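PDB 6KJK: N-terminal domain of PorA (28-171) from Porphyromonas gingivalis ATCC 33277, which forms the N-terminal part of PorA, a cargo protein of the type IX secretion system that influences PorXY-SigP signalling. Local coordinates for residues T106-F111 with N128-Y133; V20-F25 with M34-M39; P47-G52 with V82-G87; K53-E58 with S112-S117. All blocks are in the same frame, centred on the assembly; numbering follows the deposited sequence. Where two conformers were deposited one is given.

Contact 1. Residues T106-F111 with N128-Y133; sequences TGAFTF and NINFKY
Thr110 and Asn128 face each other as a non-hydrogen-bonded pair of the antiparallel hairpin formed by strands 105-115 and 125-133, and their side chains run alongside each other on the same side of the sheet. In Asn128, CB lies 4.1 Å from Phe109 O. CG is turned anti to the carbonyl carbon (chi1 -56°), and OD1, beyond it, accepts a 2.7 Å hydrogen bond from Thr110 OG1, the donor lying in the amide carbonyl plane. The same OD1 also touches Thr110 CG2, whereas ND2 turns to a weak hydrogen bond with Asn17 O.

Between the strands, Gly107 pairs with Phe131 and Phe109 with Ile129 through reciprocal backbone hydrogen bonds. The bond from Ile129 N to Phe109 O is almost straight (177° at the hydrogen).

On the opposite side of the sheet the rings of Phe109 and Phe131 meet rim to rim with planes 79° apart. Phe109 CD1 comes 3.5 Å from Phe131 CE2, while Ile129 CG2 rests over one face of the Phe131 ring, offset toward its rim. Tyr96 also meets both rings.

The two surfaces of the hairpin therefore differ in chemistry: Thr106, Thr110, Asn128, Asn130 and Lys132 line a largely polar one, where Lys132 NZ forms a salt bridge with Asp21, and the aromatic one is turned to the interior.

Contact 2. Residues V20-F25 with M34-M39; sequences VDITAF and MKFKGM
Val20 and Ile22 look across the interior of a beta sandwich at Phe36, strand 18-22 belonging to one sheet and strand 31-42 to the other. The short segments run at 142° to each other with axes 8.0 Å apart, and no direct hydrogen bond joins them, so side chains span the gap.

Val20 CG1 meets the Phe36 ring at its edge, 4.0 Å from CE1 and in the plane of the ring, the two side chains crossing at about a right angle. Next to it Ile22 fills the space over the backbone of the other strand: CG2 and CD1 both rest on Lys35 O, CG2 at 3.7 Å, and CD1 also reaches Phe36 CA.

Packing is closest around the buried Met34, which runs antiparallel to the Ile22 side chain as it passes. Its chain is extended as far as SD and then bends (chi3 73°), which sets CE between two carbonyl oxygens, 3.4 Å from Ile22 O and 3.4 Å from Ala24 O. Met34 CG leans on Phe25 CB at 3.6 Å. Phe131 and Phe98 border the same methionine, and the Phe25 ring leads away to an edge-to-face meeting with Tyr133.

The looser side is limited to the exposed side chains of Thr23 and Ala24, where Thr23 CB points away from the opposing strand, and to a water that bridges the two backbones: it donates to Ala24 O at 2.7 Å and accepts from Lys35 N at 2.8 Å.

Contact 3. Residues P47-G52 with V82-G87; sequences PINVIG and VVEVGG
Val50 and Val83 exchange the shortest backbone hydrogen bonds of this contact, Val50 N to Val83 O and Val83 N to Val50 O, each 2.8 Å long and close to straight. Two residues earlier on one strand and two later on the other, Ile48 and Val85 form a second hydrogen-bonded pair. It is uneven: Val85 N reaches Ile48 O at 2.9 Å, while the return bond from Ile48 N to Val85 O is stretched to 3.2 Å. Val85 O is also held by Asn42 ND2.

Between these pairs Asn49 stands against Glu84 in a non-hydrogen-bonded position. The amide and carboxylate planes are nearly coplanar, 22° apart, with Asn49 OD1 2.7 Å from Glu84 OE1. Glu84 CG is anti to the backbone N (chi1 -172°), where it touches Pro47 CB at 3.9 Å. Asn49 ND2 turns instead to Glu116 OE1, and Asn49 CB packs on Val82 CG1 at 3.8 Å.

The other side of the sheet is aliphatic. Ile48, Val50, Val83 and Val85 point that way, and the side chains of Ile48 and Val85 lie next to each other. Past the ladder, Ile51 CG1 rests on Val82 CG2 at 3.8 Å.

No helix takes part. Strand 83-85 is the outermost strand of its sheet within the chain and adds to strand 48-58, whose other edge pairs with strand 105-115; on the aliphatic side Val50 and Val83 meet Phe69 of strand 64-69, and Val83 and Val85 touch Glu90 of strand 90-99.

Contact 4. Residues K53-E58 with S112-S117; sequences KITKQE and SCFPES
Lys53 and Ser112 form the one beta bridge of this contact, an antiparallel hydrogen-bonded pair between strands 48-58 and 105-115, the inner neighbours of a mixed sheet. The backbone bonds run both ways, Lys53 N to Ser112 O and Ser112 N to Lys53 O, each 2.9 Å long. Beyond the bridge the segments diverge, their directions standing at 119°, and side chains carry the remaining contact.

Lys53 and Phe114 cross at about a right angle. The lysine is extended beyond CG, and its CG and CD methylenes touch the ring at CD1 and CE1, CG 3.9 Å from Phe114 CD1. Lys53 NZ ends above the ring, 5.2 Å from the centroid of Phe114, a long cation-pi approach that can be at most weakly attractive. Thr55 comes to the same ring from another direction: CG2 meets it at the edge, in plane, 3.9 Å from Phe114 CE1.

Thr55 OG1 sits between the backbone N and the carbonyl carbon (chi1 62°), where it shares a water with Ser112 OG, 2.8 Å from the former and 2.7 Å from the latter. Ser112 OG is also hydrogen-bonded to Thr126 OG1 on the adjoining strand.

Just past the bridge, Thr55 and Lys56 stand together opposite Thr110, and the nearly helical psi of Thr55 (-15°) marks a classic beta bulge, a feature characteristic of neighbouring antiparallel strands, here 48-58 and 105-115 within the mixed sheet.

In the fold
From the N terminus, contact 2 closes first: the chain leaves strand 18-22, turns through strand 26-28 and returns on strand 31-42, joining the two sheets of the sandwich. Contact 3 then opens on strand 48-58 and contact 4 follows on the same strand. Contact 3 closes at 82-87 before contact 4 finds its partner, so these two cross. Contact 1 opens at 106-111, ahead of residues 112-117 on the same strand, and closes at 128-133, crossing contact 4 in turn. Contacts 1, 3 and 4 thus link strands 125-133, 105-115, 48-58 and 83-85 into one sheet, to which strand 18-22 of contact 2 adds beside 125-133.

Contact 1. Residues T106-F111 with N128-Y133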
loop_
_atom_site.group_PDB
_atom_site.type_symbol
_atom_site.label_atom_id
_atom_site.label_comp_id
_atom_site.label_asym_id
_atom_site.label_seq_id
_atom_site.Cartn_x
_atom_site.Cartn_y
_atom_site.Cartn_z
ATOM N N THR A 106 15.883 0.693 -2.258
ATOM C CA THR A 106 14.538 1.194 -1.995
ATOM C C THR A 106 13.555 0.495 -2.924
ATOM O O THR A 106 13.709 0.542 -4.151
ATOM C CB THR A 106 14.480 2.706 -2.211
ATOM O OG1 THR A 106 15.440 3.356 -1.354
ATOM C CG2 THR A 106 13.094 3.223 -1.883
ATOM N N GLY A 107 12.570 -0.192 -2.348
ATOM C CA GLY A 107 11.372 -0.597 -3.097
ATOM C C GLY A 107 10.384 0.556 -3.027
ATOM O O GLY A 107 10.283 1.226 -2.005
ATOM N N ALA A 108 9.708 0.847 -4.112
ATOM C CA ALA A 108 8.808 1.993 -4.152
ATOM C C ALA A 108 7.504 1.589 -4.823
ATOM O O ALA A 108 7.516 0.935 -5.882
ATOM C CB ALA A 108 9.446 3.168 -4.905
ATOM N N PHE A 109 6.385 1.970 -4.208
ATOM C CA PHE A 109 5.072 1.618 -4.700
ATOM C C PHE A 109 4.172 2.827 -4.595
ATOM O O PHE A 109 4.376 3.700 -3.738
ATOM C CB PHE A 109 4.468 0.487 -3.856
ATOM C CG PHE A 109 5.284 -0.789 -3.905
ATOM C CD1 PHE A 109 6.333 -1.002 -3.028
ATOM C CD2 PHE A 109 5.007 -1.765 -4.863
ATOM C CE1 PHE A 109 7.056 -2.189 -3.084
ATOM C CE2 PHE A 109 5.717 -2.926 -4.896
ATOM C CZ PHE A 109 6.732 -3.152 -4.016
ATOM N N THR A 110 3.152 2.862 -5.432
ATOM C CA THR A 110 2.065 3.821 -5.263
ATOM C C THR A 110 0.785 3.026 -5.143
ATOM O O THR A 110 0.567 2.089 -5.912
ATOM C CB THR A 110 2.002 4.809 -6.432
ATOM O OG1 THR A 110 3.242 5.533 -6.491
ATOM C CG2 THR A 110 0.846 5.795 -6.273
ATOM N N PHE A 111 -0.043 3.382 -4.172
ATOM C CA PHE A 111 -1.361 2.793 -3.991
ATOM C C PHE A 111 -2.376 3.903 -4.195
ATOM O O PHE A 111 -2.258 4.981 -3.572
ATOM C CB PHE A 111 -1.499 2.213 -2.587
ATOM C CG PHE A 111 -2.902 1.773 -2.270
ATOM C CD1 PHE A 111 -3.359 0.506 -2.629
ATOM C CD2 PHE A 111 -3.781 2.646 -1.649
ATOM C CE1 PHE A 111 -4.670 0.111 -2.321
ATOM C CE2 PHE A 111 -5.093 2.271 -1.353
ATOM C CZ PHE A 111 -5.517 1.005 -1.681
ATOM N N ASN A 128 2.160 7.156 -1.671
ATOM C CA ASN A 128 3.407 6.617 -2.195
ATOM C C ASN A 128 4.178 6.011 -1.036
ATOM O O ASN A 128 4.328 6.650 0.011
ATOM C CB ASN A 128 4.240 7.716 -2.867
ATOM C CG ASN A 128 3.483 8.403 -3.923
ATOM O OD1 ASN A 128 3.221 7.827 -4.992
ATOM N ND2 ASN A 128 3.039 9.621 -3.635
ATOM N N ILE A 129 4.637 4.779 -1.197
ATOM C CA ILE A 129 5.252 4.013 -0.130
ATOM C C ILE A 129 6.670 3.681 -0.573
ATOM O O ILE A 129 6.865 3.053 -1.630
ATOM C CB ILE A 129 4.462 2.726 0.123
ATOM C CG1 ILE A 129 3.040 3.076 0.507
ATOM C CG2 ILE A 129 5.131 1.865 1.204
ATOM C CD1 ILE A 129 2.116 1.935 0.387
ATOM N N ASN A 130 7.660 4.069 0.224
ATOM C CA ASN A 130 9.055 3.722 -0.041
ATOM C C ASN A 130 9.544 2.792 1.050
ATOM O O ASN A 130 9.496 3.146 2.239
ATOM C CB ASN A 130 9.947 4.963 -0.053
ATOM C CG ASN A 130 9.667 5.875 -1.213
ATOM O OD1 ASN A 130 9.343 5.425 -2.317
ATOM N ND2 ASN A 130 9.785 7.177 -0.975
ATOM N N PHE A 131 9.954 1.604 0.678
ATOM C CA PHE A 131 10.577 0.664 1.592
ATOM C C PHE A 131 12.075 0.875 1.477
ATOM O O PHE A 131 12.699 0.421 0.518
ATOM C CB PHE A 131 10.212 -0.757 1.186
ATOM C CG PHE A 131 8.733 -1.084 1.355
ATOM C CD1 PHE A 131 8.219 -1.355 2.623
ATOM C CD2 PHE A 131 7.854 -1.108 0.288
ATOM C CE1 PHE A 131 6.875 -1.670 2.813
ATOM C CE2 PHE A 131 6.518 -1.437 0.478
ATOM C CZ PHE A 131 6.026 -1.722 1.741
ATOM N N LYS A 132 12.651 1.580 2.438
ATOM C CA LYS A 132 14.081 1.901 2.434
ATOM C C LYS A 132 14.794 0.857 3.285
ATOM O O LYS A 132 14.851 0.964 4.519
ATOM C CB LYS A 132 14.318 3.320 2.929
ATOM C CG LYS A 132 13.737 4.360 2.014
ATOM C CD LYS A 132 14.096 5.758 2.459
ATOM C CE LYS A 132 13.518 6.784 1.514
ATOM N NZ LYS A 132 13.738 8.170 2.012
ATOM N N TYR A 133 15.322 -0.163 2.621
ATOM C CA TYR A 133 16.011 -1.269 3.268
ATOM C C TYR A 133 17.480 -0.908 3.481
ATOM O O TYR A 133 18.185 -0.561 2.524
ATOM C CB TYR A 133 15.933 -2.489 2.364
ATOM C CG TYR A 133 16.684 -3.709 2.814
ATOM C CD1 TYR A 133 16.291 -4.417 3.940
ATOM C CD2 TYR A 133 17.787 -4.178 2.080
ATOM C CE1 TYR A 133 16.958 -5.569 4.332
ATOM C CE2 TYR A 133 18.461 -5.320 2.461
ATOM C CZ TYR A 133 18.055 -6.011 3.580
ATOM O OH TYR A 133 18.740 -7.152 3.928
HETATM O O HOH W 1 6.814 5.546 -3.844
#

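Contact 2. Residues V20-F25 with M34-M39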
loop_
_atom_site.group_PDB
_atom_site.type_symbol
_atom_site.label_atom_id
_atom_site.label_comp_id
_atom_site.label_asym_id
_atom_site.label_seq_id
_atom_site.Cartn_x
_atom_site.Cartn_y
_atom_site.Cartn_z
ATOM N N VAL A 20 5.293 7.897 2.380
ATOM C CA VAL A 20 5.519 7.221 3.646
ATOM C C VAL A 20 6.734 6.332 3.479
ATOM O O VAL A 20 6.754 5.457 2.589
ATOM C CB VAL A 20 4.304 6.370 4.057
ATOM C CG1 VAL A 20 4.648 5.526 5.296
ATOM C CG2 VAL A 20 3.109 7.261 4.360
ATOM N N ASP A 21 7.734 6.530 4.331
ATOM C CA ASP A 21 8.949 5.723 4.307
ATOM C C ASP A 21 8.868 4.651 5.384
ATOM O O ASP A 21 8.589 4.954 6.554
ATOM C CB ASP A 21 10.202 6.573 4.579
ATOM C CG ASP A 21 10.598 7.469 3.417
ATOM O OD1 ASP A 21 10.037 7.397 2.308
ATOM O OD2 ASP A 21 11.524 8.292 3.630
ATOM N N ILE A 22 9.065 3.412 4.996
ATOM C CA ILE A 22 9.114 2.274 5.894
ATOM C C ILE A 22 10.568 1.819 5.913
ATOM O O ILE A 22 11.177 1.655 4.849
ATOM C CB ILE A 22 8.213 1.145 5.358
ATOM C CG1 ILE A 22 6.733 1.579 5.240
ATOM C CG2 ILE A 22 8.360 -0.114 6.201
ATOM C CD1 ILE A 22 6.052 1.838 6.536
ATOM N N THR A 23 11.137 1.653 7.105
ATOM C CA THR A 23 12.513 1.203 7.253
ATOM C C THR A 23 12.631 -0.093 8.027
ATOM O O THR A 23 13.662 -0.751 7.941
ATOM C CB THR A 23 13.338 2.270 7.987
ATOM O OG1 THR A 23 12.701 2.536 9.249
ATOM C CG2 THR A 23 13.420 3.551 7.191
ATOM N N ALA A 24 11.619 -0.478 8.796
ATOM C CA ALA A 24 11.752 -1.688 9.583
ATOM C C ALA A 24 11.634 -2.917 8.689
ATOM O O ALA A 24 10.827 -2.939 7.754
ATOM C CB ALA A 24 10.676 -1.733 10.671
ATOM N N PHE A 25 12.423 -3.943 8.984
ATOM C CA PHE A 25 12.310 -5.219 8.291
ATOM C C PHE A 25 12.467 -6.357 9.293
ATOM O O PHE A 25 13.114 -6.206 10.337
ATOM C CB PHE A 25 13.304 -5.342 7.121
ATOM C CG PHE A 25 14.739 -5.291 7.542
ATOM C CD1 PHE A 25 15.382 -4.088 7.686
ATOM C CD2 PHE A 25 15.422 -6.457 7.813
ATOM C CE1 PHE A 25 16.710 -4.040 8.086
ATOM C CE2 PHE A 25 16.753 -6.423 8.210
ATOM C CZ PHE A 25 17.381 -5.216 8.340
ATOM N N MET A 34 9.178 -6.308 4.723
ATOM C CA MET A 34 8.841 -4.974 5.190
ATOM C C MET A 34 7.352 -4.776 4.982
ATOM O O MET A 34 6.769 -5.321 4.036
ATOM C CB MET A 34 9.636 -3.917 4.422
ATOM C CG MET A 34 11.129 -4.184 4.553
ATOM S SD MET A 34 12.195 -2.998 3.729
ATOM C CE MET A 34 12.010 -1.594 4.832
ATOM N N LYS A 35 6.706 -4.013 5.862
ATOM C CA LYS A 35 5.254 -3.904 5.786
ATOM C C LYS A 35 4.782 -2.485 6.011
ATOM O O LYS A 35 5.155 -1.850 7.005
ATOM C CB LYS A 35 4.602 -4.831 6.796
ATOM C CG LYS A 35 3.094 -4.781 6.785
ATOM C CD LYS A 35 2.598 -5.648 7.920
ATOM C CE LYS A 35 1.368 -6.432 7.547
ATOM N NZ LYS A 35 0.510 -6.703 8.743
ATOM N N PHE A 36 3.930 -2.005 5.117
ATOM C CA PHE A 36 3.165 -0.779 5.298
ATOM C C PHE A 36 1.773 -1.138 5.781
ATOM O O PHE A 36 1.155 -2.085 5.286
ATOM C CB PHE A 36 3.051 -0.061 3.944
ATOM C CG PHE A 36 2.036 1.040 3.922
ATOM C CD1 PHE A 36 2.386 2.323 4.284
ATOM C CD2 PHE A 36 0.727 0.802 3.572
ATOM C CE1 PHE A 36 1.462 3.334 4.279
ATOM C CE2 PHE A 36 -0.209 1.811 3.571
ATOM C CZ PHE A 36 0.167 3.091 3.915
ATOM N N LYS A 37 1.289 -0.385 6.765
ATOM C CA LYS A 37 -0.050 -0.581 7.301
ATOM C C LYS A 37 -0.750 0.764 7.405
ATOM O O LYS A 37 -0.167 1.741 7.890
ATOM C CB LYS A 37 -0.023 -1.219 8.712
ATOM C CG LYS A 37 0.297 -2.719 8.719
ATOM C CD LYS A 37 0.455 -3.201 10.159
ATOM C CE LYS A 37 -0.884 -3.140 10.878
ATOM N NZ LYS A 37 -0.973 -4.119 12.001
ATOM N N GLY A 38 -2.001 0.803 6.993
ATOM C CA GLY A 38 -2.790 2.001 7.133
ATOM C C GLY A 38 -4.255 1.650 7.063
ATOM O O GLY A 38 -4.648 0.484 7.212
ATOM N N MET A 39 -5.074 2.671 6.880
ATOM C CA MET A 39 -6.524 2.538 6.810
ATOM C C MET A 39 -7.027 3.434 5.692
ATOM O O MET A 39 -6.532 4.565 5.536
ATOM C CB MET A 39 -7.195 3.037 8.108
ATOM C CG MET A 39 -6.818 2.265 9.362
ATOM S SD MET A 39 -7.581 0.633 9.470
ATOM C CE MET A 39 -9.187 1.029 8.923
HETATM O O HOH W 2 8.163 -3.186 8.158
#

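Contact 3. Residues P47-G52 with V82-G87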
loop_
_atom_site.group_PDB
_atom_site.type_symbol
_atom_site.label_atom_id
_atom_site.label_comp_id
_atom_site.label_asym_id
_atom_site.label_seq_id
_atom_site.Cartn_x
_atom_site.Cartn_y
_atom_site.Cartn_z
ATOM N N PRO A 47 -21.891 5.447 2.320
ATOM C CA PRO A 47 -20.820 4.507 1.943
ATOM C C PRO A 47 -20.513 4.594 0.461
ATOM O O PRO A 47 -21.351 4.986 -0.349
ATOM C CB PRO A 47 -21.412 3.137 2.284
ATOM C CG PRO A 47 -22.497 3.427 3.283
ATOM C CD PRO A 47 -23.060 4.761 2.889
ATOM N N ILE A 48 -19.270 4.248 0.109
ATOM C CA ILE A 48 -18.824 4.259 -1.277
ATOM C C ILE A 48 -18.108 2.948 -1.563
ATOM O O ILE A 48 -17.393 2.413 -0.707
ATOM C CB ILE A 48 -17.928 5.490 -1.573
ATOM C CG1 ILE A 48 -17.519 5.575 -3.038
ATOM C CG2 ILE A 48 -16.710 5.525 -0.684
ATOM C CD1 ILE A 48 -16.707 6.831 -3.316
ATOM N N ASN A 49 -18.296 2.430 -2.766
ATOM C CA ASN A 49 -17.571 1.254 -3.213
ATOM C C ASN A 49 -16.317 1.688 -3.944
ATOM O O ASN A 49 -16.374 2.523 -4.854
ATOM C CB ASN A 49 -18.443 0.412 -4.148
ATOM C CG ASN A 49 -19.525 -0.351 -3.405
ATOM O OD1 ASN A 49 -19.583 -0.329 -2.185
ATOM N ND2 ASN A 49 -20.350 -1.070 -4.143
ATOM N N VAL A 50 -15.185 1.132 -3.541
ATOM C CA VAL A 50 -13.901 1.487 -4.123
ATOM C C VAL A 50 -13.127 0.229 -4.499
ATOM O O VAL A 50 -13.427 -0.884 -4.058
ATOM C CB VAL A 50 -13.074 2.375 -3.184
ATOM C CG1 VAL A 50 -13.839 3.637 -2.818
ATOM C CG2 VAL A 50 -12.723 1.643 -1.911
ATOM N N ILE A 51 -12.089 0.427 -5.315
ATOM C CA ILE A 51 -11.090 -0.602 -5.571
ATOM C C ILE A 51 -9.730 0.000 -5.254
ATOM O O ILE A 51 -9.489 1.180 -5.569
ATOM C CB ILE A 51 -11.131 -1.064 -7.040
ATOM C CG1 ILE A 51 -12.451 -1.741 -7.362
ATOM C CG2 ILE A 51 -9.987 -1.993 -7.372
ATOM C CD1 ILE A 51 -12.681 -1.879 -8.855
ATOM N N GLY A 52 -8.868 -0.779 -4.630
ATOM C CA GLY A 52 -7.494 -0.354 -4.334
ATOM C C GLY A 52 -6.545 -0.969 -5.350
ATOM O O GLY A 52 -6.683 -2.137 -5.696
ATOM N N VAL A 82 -13.611 -5.152 -4.989
ATOM C CA VAL A 82 -14.419 -4.002 -4.613
ATOM C C VAL A 82 -14.667 -4.068 -3.116
ATOM O O VAL A 82 -15.050 -5.115 -2.579
ATOM C CB VAL A 82 -15.753 -3.999 -5.381
ATOM C CG1 VAL A 82 -16.591 -2.815 -4.977
ATOM C CG2 VAL A 82 -15.486 -3.968 -6.906
ATOM N N VAL A 83 -14.477 -2.936 -2.441
ATOM C CA VAL A 83 -14.662 -2.818 -0.996
ATOM C C VAL A 83 -15.590 -1.647 -0.737
ATOM O O VAL A 83 -15.439 -0.593 -1.360
ATOM C CB VAL A 83 -13.320 -2.582 -0.276
ATOM C CG1 VAL A 83 -13.542 -2.423 1.251
ATOM C CG2 VAL A 83 -12.367 -3.717 -0.553
ATOM N N GLU A 84 -16.560 -1.822 0.162
ATOM C CA GLU A 84 -17.468 -0.745 0.561
ATOM C C GLU A 84 -16.914 -0.098 1.826
ATOM O O GLU A 84 -16.961 -0.719 2.903
ATOM C CB GLU A 84 -18.852 -1.318 0.861
ATOM C CG GLU A 84 -19.912 -0.246 1.095
ATOM C CD GLU A 84 -21.324 -0.724 0.688
ATOM O OE1 GLU A 84 -21.587 -1.017 -0.518
ATOM O OE2 GLU A 84 -22.186 -0.818 1.590
ATOM N N VAL A 85 -16.517 1.186 1.723
ATOM C CA VAL A 85 -15.827 1.868 2.811
ATOM C C VAL A 85 -16.729 2.938 3.418
ATOM O O VAL A 85 -17.506 3.593 2.722
ATOM C CB VAL A 85 -14.479 2.491 2.395
ATOM C CG1 VAL A 85 -13.458 1.410 2.073
ATOM C CG2 VAL A 85 -14.664 3.417 1.214
ATOM N N GLY A 86 -16.582 3.108 4.731
ATOM C CA GLY A 86 -17.262 4.133 5.500
ATOM C C GLY A 86 -16.329 4.784 6.512
ATOM O O GLY A 86 -15.089 4.782 6.360
ATOM N N GLY A 87 -16.923 5.361 7.561
ATOM C CA GLY A 87 -16.157 6.216 8.454
ATOM C C GLY A 87 -15.214 5.479 9.370
ATOM O O GLY A 87 -14.235 6.071 9.844
#

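Contact 4. Residues K53-E58 with S112-S117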
loop_
_atom_site.group_PDB
_atom_site.type_symbol
_atom_site.label_atom_id
_atom_site.label_comp_id
_atom_site.label_asym_id
_atom_site.label_seq_id
_atom_site.Cartn_x
_atom_site.Cartn_y
_atom_site.Cartn_z
ATOM N N LYS A 53 -5.625 -0.149 -5.852
ATOM C CA LYS A 53 -4.686 -0.598 -6.878
ATOM C C LYS A 53 -3.281 -0.154 -6.542
ATOM O O LYS A 53 -3.051 1.008 -6.182
ATOM C CB LYS A 53 -5.038 -0.055 -8.265
ATOM C CG LYS A 53 -6.429 -0.409 -8.739
ATOM C CD LYS A 53 -6.566 -0.165 -10.222
ATOM C CE LYS A 53 -8.022 -0.351 -10.659
ATOM N NZ LYS A 53 -8.162 -0.243 -12.145
ATOM N N ILE A 54 -2.341 -1.073 -6.724
ATOM C CA ILE A 54 -0.944 -0.687 -6.839
ATOM C C ILE A 54 -0.741 -0.190 -8.264
ATOM O O ILE A 54 -0.868 -0.958 -9.217
ATOM C CB ILE A 54 -0.022 -1.858 -6.497
ATOM C CG1 ILE A 54 -0.217 -2.303 -5.046
ATOM C CG2 ILE A 54 1.441 -1.515 -6.845
ATOM C CD1 ILE A 54 0.188 -1.266 -4.009
ATOM N N THR A 55 -0.457 1.095 -8.414
ATOM C CA THR A 55 -0.386 1.722 -9.729
ATOM C C THR A 55 1.046 1.884 -10.225
ATOM O O THR A 55 1.243 2.168 -11.418
ATOM C CB THR A 55 -1.069 3.102 -9.716
ATOM O OG1 THR A 55 -0.377 3.936 -8.795
ATOM C CG2 THR A 55 -2.534 3.025 -9.303
ATOM N N LYS A 56 2.040 1.743 -9.347
ATOM C CA LYS A 56 3.456 1.774 -9.715
ATOM C C LYS A 56 4.170 0.829 -8.771
ATOM O O LYS A 56 3.845 0.795 -7.574
ATOM C CB LYS A 56 4.034 3.173 -9.459
ATOM C CG LYS A 56 3.310 4.339 -10.167
ATOM C CD LYS A 56 3.952 5.676 -9.758
ATOM C CE LYS A 56 2.956 6.741 -9.258
ATOM N NZ LYS A 56 3.000 8.021 -10.041
ATOM N N GLN A 57 5.146 0.076 -9.291
ATOM C CA GLN A 57 5.886 -0.870 -8.470
ATOM C C GLN A 57 7.345 -0.911 -8.915
ATOM O O GLN A 57 7.658 -1.120 -10.097
ATOM C CB GLN A 57 5.292 -2.276 -8.573
ATOM C CG GLN A 57 5.000 -2.724 -10.029
ATOM C CD GLN A 57 4.655 -4.184 -10.113
ATOM O OE1 GLN A 57 5.507 -5.042 -9.898
ATOM N NE2 GLN A 57 3.394 -4.479 -10.401
ATOM N N GLU A 58 8.247 -0.729 -7.984
ATOM C CA GLU A 58 9.689 -0.765 -8.238
ATOM C C GLU A 58 10.308 -1.649 -7.177
ATOM O O GLU A 58 10.167 -1.363 -5.972
ATOM C CB GLU A 58 10.258 0.650 -8.133
ATOM C CG GLU A 58 9.423 1.683 -8.914
ATOM C CD GLU A 58 10.119 3.016 -9.176
ATOM O OE1 GLU A 58 10.457 3.294 -10.347
ATOM O OE2 GLU A 58 10.300 3.800 -8.219
ATOM N N SER A 112 -3.410 3.634 -4.981
ATOM C CA SER A 112 -4.539 4.551 -5.061
ATOM C C SER A 112 -5.848 3.815 -4.901
ATOM O O SER A 112 -6.015 2.674 -5.333
ATOM C CB SER A 112 -4.593 5.297 -6.405
ATOM O OG SER A 112 -3.449 6.119 -6.568
ATOM N N CYS A 113 -6.793 4.536 -4.340
ATOM C CA CYS A 113 -8.182 4.120 -4.234
ATOM C C CYS A 113 -8.946 4.731 -5.409
ATOM O O CYS A 113 -8.838 5.936 -5.645
ATOM C CB CYS A 113 -8.728 4.689 -2.912
ATOM S SG CYS A 113 -10.242 4.035 -2.270
ATOM N N PHE A 114 -9.703 3.917 -6.126
ATOM C CA PHE A 114 -10.504 4.419 -7.224
ATOM C C PHE A 114 -11.968 4.113 -6.949
ATOM O O PHE A 114 -12.286 3.104 -6.298
ATOM C CB PHE A 114 -10.155 3.670 -8.505
ATOM C CG PHE A 114 -8.796 3.984 -9.038
ATOM C CD1 PHE A 114 -7.659 3.309 -8.572
ATOM C CD2 PHE A 114 -8.646 4.927 -10.044
ATOM C CE1 PHE A 114 -6.408 3.599 -9.097
ATOM C CE2 PHE A 114 -7.390 5.206 -10.565
ATOM C CZ PHE A 114 -6.279 4.533 -10.079
ATOM N N PRO A 115 -12.885 4.936 -7.455
ATOM C CA PRO A 115 -14.284 4.520 -7.483
ATOM C C PRO A 115 -14.383 3.212 -8.237
ATOM O O PRO A 115 -13.565 2.902 -9.110
ATOM C CB PRO A 115 -14.979 5.644 -8.260
ATOM C CG PRO A 115 -14.021 6.788 -8.253
ATOM C CD PRO A 115 -12.667 6.162 -8.242
ATOM N N GLU A 116 -15.390 2.431 -7.867
ATOM C CA GLU A 116 -15.639 1.123 -8.443
ATOM C C GLU A 116 -15.345 1.039 -9.940
ATOM O O GLU A 116 -14.835 0.020 -10.424
ATOM C CB GLU A 116 -17.094 0.754 -8.187
ATOM C CG GLU A 116 -17.216 -0.633 -7.779
ATOM C CD GLU A 116 -18.616 -1.089 -7.835
ATOM O OE1 GLU A 116 -19.520 -0.464 -7.229
ATOM O OE2 GLU A 116 -18.794 -2.079 -8.535
ATOM N N SER A 117 -15.670 2.112 -10.670
ATOM C CA SER A 117 -15.315 2.218 -12.083
ATOM C C SER A 117 -13.862 1.820 -12.357
ATOM O O SER A 117 -13.591 1.000 -13.241
ATOM C CB SER A 117 -15.586 3.649 -12.557
ATOM O OG SER A 117 -14.818 3.974 -13.693
HETATM O O HOH W 3 -1.838 6.301 -8.752
#